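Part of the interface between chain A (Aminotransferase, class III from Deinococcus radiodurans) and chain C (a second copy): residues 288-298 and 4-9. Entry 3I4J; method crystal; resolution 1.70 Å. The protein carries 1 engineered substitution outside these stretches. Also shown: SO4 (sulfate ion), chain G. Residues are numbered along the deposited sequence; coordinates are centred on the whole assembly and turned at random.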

# COMPACT_ATOMS: atom_id res chain seq x y z
N GLY A 288 15.03 18.12 9.11
CA GLY A 288 13.67 18.60 9.03
C GLY A 288 12.81 17.91 7.98
O GLY A 288 11.79 18.45 7.57
N ALA A 289 13.22 16.72 7.55
CA ALA A 289 12.47 15.96 6.55
C ALA A 289 12.61 14.46 6.81
O ALA A 289 13.67 14.00 7.24
N PHE A 290 11.54 13.71 6.54
CA PHE A 290 11.54 12.27 6.75
C PHE A 290 11.42 11.44 5.47
O PHE A 290 12.43 10.99 4.92
N MET A 291 10.20 11.22 4.98
CA MET A 291 10.00 10.43 3.77
C MET A 291 9.15 11.18 2.74
O MET A 291 8.34 12.03 3.09
N HIS A 292 9.35 10.86 1.46
CA HIS A 292 8.62 11.53 0.38
C HIS A 292 7.71 10.60 -0.42
O HIS A 292 6.90 11.06 -1.23
N GLY A 293 7.84 9.30 -0.21
CA GLY A 293 7.00 8.36 -0.94
C GLY A 293 5.67 8.07 -0.28
O GLY A 293 5.31 8.71 0.71
N PHE A 294 4.94 7.10 -0.83
CA PHE A 294 3.64 6.69 -0.30
C PHE A 294 2.52 7.66 -0.65
O PHE A 294 2.11 8.49 0.16
N THR A 295 2.03 7.53 -1.88
CA THR A 295 0.96 8.38 -2.38
C THR A 295 -0.27 8.46 -1.48
O THR A 295 -0.77 9.56 -1.20
N TYR A 296 -0.75 7.31 -1.02
CA TYR A 296 -1.94 7.27 -0.17
C TYR A 296 -1.68 7.36 1.33
O TYR A 296 -2.58 7.08 2.12
N ALA A 297 -0.47 7.75 1.72
CA ALA A 297 -0.17 7.88 3.14
C ALA A 297 -1.03 9.01 3.72
O ALA A 297 -1.03 10.13 3.20
N GLY A 298 -1.78 8.71 4.78
CA GLY A 298 -2.63 9.71 5.40
C GLY A 298 -3.98 9.83 4.71
O GLY A 298 -4.81 10.68 5.06
N VAL C 4 0.23 14.37 14.74
CA VAL C 4 0.56 13.93 13.39
C VAL C 4 2.06 13.99 13.12
O VAL C 4 2.72 14.98 13.45
N PHE C 5 2.61 12.93 12.53
CA PHE C 5 4.02 12.90 12.17
C PHE C 5 4.06 13.49 10.77
O PHE C 5 3.81 12.80 9.78
N TYR C 6 4.34 14.79 10.68
CA TYR C 6 4.39 15.47 9.39
C TYR C 6 5.62 15.03 8.59
O TYR C 6 6.63 14.61 9.17
N ARG C 7 5.54 15.12 7.27
CA ARG C 7 6.64 14.73 6.39
C ARG C 7 7.88 15.61 6.53
O ARG C 7 8.99 15.20 6.16
N SER C 8 7.70 16.83 7.04
CA SER C 8 8.82 17.74 7.22
C SER C 8 8.47 18.83 8.23
O SER C 8 7.35 18.88 8.73
N SER C 9 9.43 19.72 8.50
CA SER C 9 9.24 20.80 9.46
C SER C 9 8.49 22.00 8.91
O SER C 9 8.22 22.95 9.65

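The two stretches meet through a single backbone bridge at one end and one long arginine at the other. At Gly288(A) there is no side chain, and the space is taken by chain C: Gly288(A) O accepts a hydrogen bond from Ser9(C) N at 2.8 Å, while a CB built here would sit 2.9 Å from Ser9(C) OG, a clash. Its positive phi favours glycine as well, so a preference of the backbone and a lack of room point the same way.

Ala289(A) is bridged with Ser8(C), and the small side chains of both point sideways, CB of Ala289(A) to CB of Ser8(C) being 4.4 Å. Ala289(A) CA and Ser8(C) CA come within 4.1 Å of each other. The bridge is closed by Phe290(A) N, which donates to Arg7(C) O at 3.0 Å.

Phe290(A) is the apolar anchor. Its CB points toward chain C and chi1 is t, which brings the ring against Phe5(C), also t and also pointing toward its partner. Phe290(A) CD2 lies 3.8 Å from Phe5(C) CE2, and Phe5(C) CZ lies over one face of the Phe290(A) ring. The ring planes meet obliquely at 39°, with centroids 5.1 Å apart.

From Met291(A) to Phe294(A) the polar contacts are made by chain A carbonyls with the Arg7(C) side chain. Met291(A) sets off sideways, with m and t for chi1 and chi2, and its end leads away; the CB of His292(A), chi1 m, points away. Arg7(C), m, t, t, extends until its guanidinium meets a series of carbonyls near its plane. Arg7(C) NH1 gives a weak hydrogen bond to Met291(A) O at 3.3 Å and a better one to Gly293(A) O at 2.8 Å. That same Gly293(A) O also accepts from Arg7(C) NH2 at 3.1 Å, so one carbonyl is gripped by both terminal nitrogens.

Phe294(A) starts toward chain C, but with chi1 m its ring leads away. Its O accepts from Arg7(C) NH2 at 2.9 Å and from Ala297(A) N at 3.1 Å, tying the arginine to a type I turn. Thr295(A), chi1 m, faces away and binds the sulfate, N to O1 and OG1 to O3, both 2.9 Å. Tyr296(A), also m, makes no contact with chain C.

Ala297(A) points back in, its CB 3.6 Å from Arg7(C) NH2. Water 1 accepts from Arg7(C) NH2 at 3.0 Å and lies 2.9 Å from Thr295(A) O and 2.8 Å from Ala297(A) O, extending the arginine's reach around the turn.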

# COMPACT_ATOMS: atom_id res chain seq x y z
CB ALA A 289 12.97 16.31 5.15
CB PHE A 290 10.42 11.90 7.73
CG PHE A 290 10.31 10.43 8.03
CD1 PHE A 290 11.45 9.67 8.28
CD2 PHE A 290 9.07 9.81 8.06
CE1 PHE A 290 11.35 8.30 8.56
CE2 PHE A 290 8.95 8.44 8.34
CZ PHE A 290 10.10 7.69 8.59
CB MET A 291 9.34 9.08 4.11
CG MET A 291 10.24 8.10 4.89
SD MET A 291 9.48 6.49 5.32
CE MET A 291 9.95 5.51 3.89
CB HIS A 292 9.60 12.21 -0.58
CG HIS A 292 10.50 13.20 0.09
ND1 HIS A 292 10.02 14.29 0.78
CD2 HIS A 292 11.85 13.27 0.16
CE1 HIS A 292 11.03 14.99 1.25
NE2 HIS A 292 12.16 14.40 0.89
CB PHE A 294 3.71 6.50 1.22
CG PHE A 294 4.76 5.53 1.67
CD1 PHE A 294 4.89 4.29 1.05
CD2 PHE A 294 5.61 5.84 2.73
CE1 PHE A 294 5.86 3.37 1.48
CE2 PHE A 294 6.57 4.93 3.16
CZ PHE A 294 6.70 3.70 2.54
CB THR A 295 0.52 7.89 -3.77
OG1 THR A 295 1.64 7.91 -4.66
CG2 THR A 295 -0.58 8.78 -4.32
CB TYR A 296 -2.77 6.03 -0.50
CG TYR A 296 -3.67 6.20 -1.71
CD1 TYR A 296 -4.95 6.74 -1.57
CD2 TYR A 296 -3.23 5.85 -2.99
CE1 TYR A 296 -5.77 6.93 -2.68
CE2 TYR A 296 -4.05 6.04 -4.11
CZ TYR A 296 -5.32 6.58 -3.94
OH TYR A 296 -6.14 6.75 -5.04
CB ALA A 297 1.31 8.19 3.34
CB VAL C 4 -0.19 14.78 12.32
CG1 VAL C 4 0.30 14.42 10.90
CG2 VAL C 4 -1.69 14.54 12.44
CB PHE C 5 4.52 11.45 12.18
CG PHE C 5 6.03 11.31 12.13
CD1 PHE C 5 6.68 10.46 13.02
CD2 PHE C 5 6.79 12.01 11.20
CE1 PHE C 5 8.06 10.29 12.97
CE2 PHE C 5 8.17 11.86 11.14
CZ PHE C 5 8.81 10.99 12.03
CB TYR C 6 4.40 16.98 9.60
CG TYR C 6 3.16 17.51 10.30
CD1 TYR C 6 1.91 17.45 9.69
CD2 TYR C 6 3.25 18.06 11.58
CE1 TYR C 6 0.77 17.94 10.34
CE2 TYR C 6 2.11 18.55 12.24
CZ TYR C 6 0.88 18.49 11.61
OH TYR C 6 -0.24 18.99 12.24
CB ARG C 7 6.19 14.72 4.93
CG ARG C 7 5.19 13.62 4.58
CD ARG C 7 4.81 13.72 3.12
NE ARG C 7 3.83 12.72 2.71
CZ ARG C 7 4.12 11.59 2.06
NH1 ARG C 7 5.38 11.30 1.76
NH2 ARG C 7 3.15 10.76 1.71
CB SER C 8 9.21 18.38 5.89
OG SER C 8 8.28 19.39 5.52
CB SER C 9 10.60 21.27 9.99
OG SER C 9 11.35 21.87 8.95
S SO4 G . 3.05 4.56 -4.25
O1 SO4 G . 2.77 4.87 -2.84
O2 SO4 G . 3.22 3.11 -4.39
O3 SO4 G . 1.94 5.04 -5.10
O4 SO4 G . 4.29 5.23 -4.66
O HOH W 1 0.26 11.19 1.01
O HOH W 2 1.61 11.87 4.49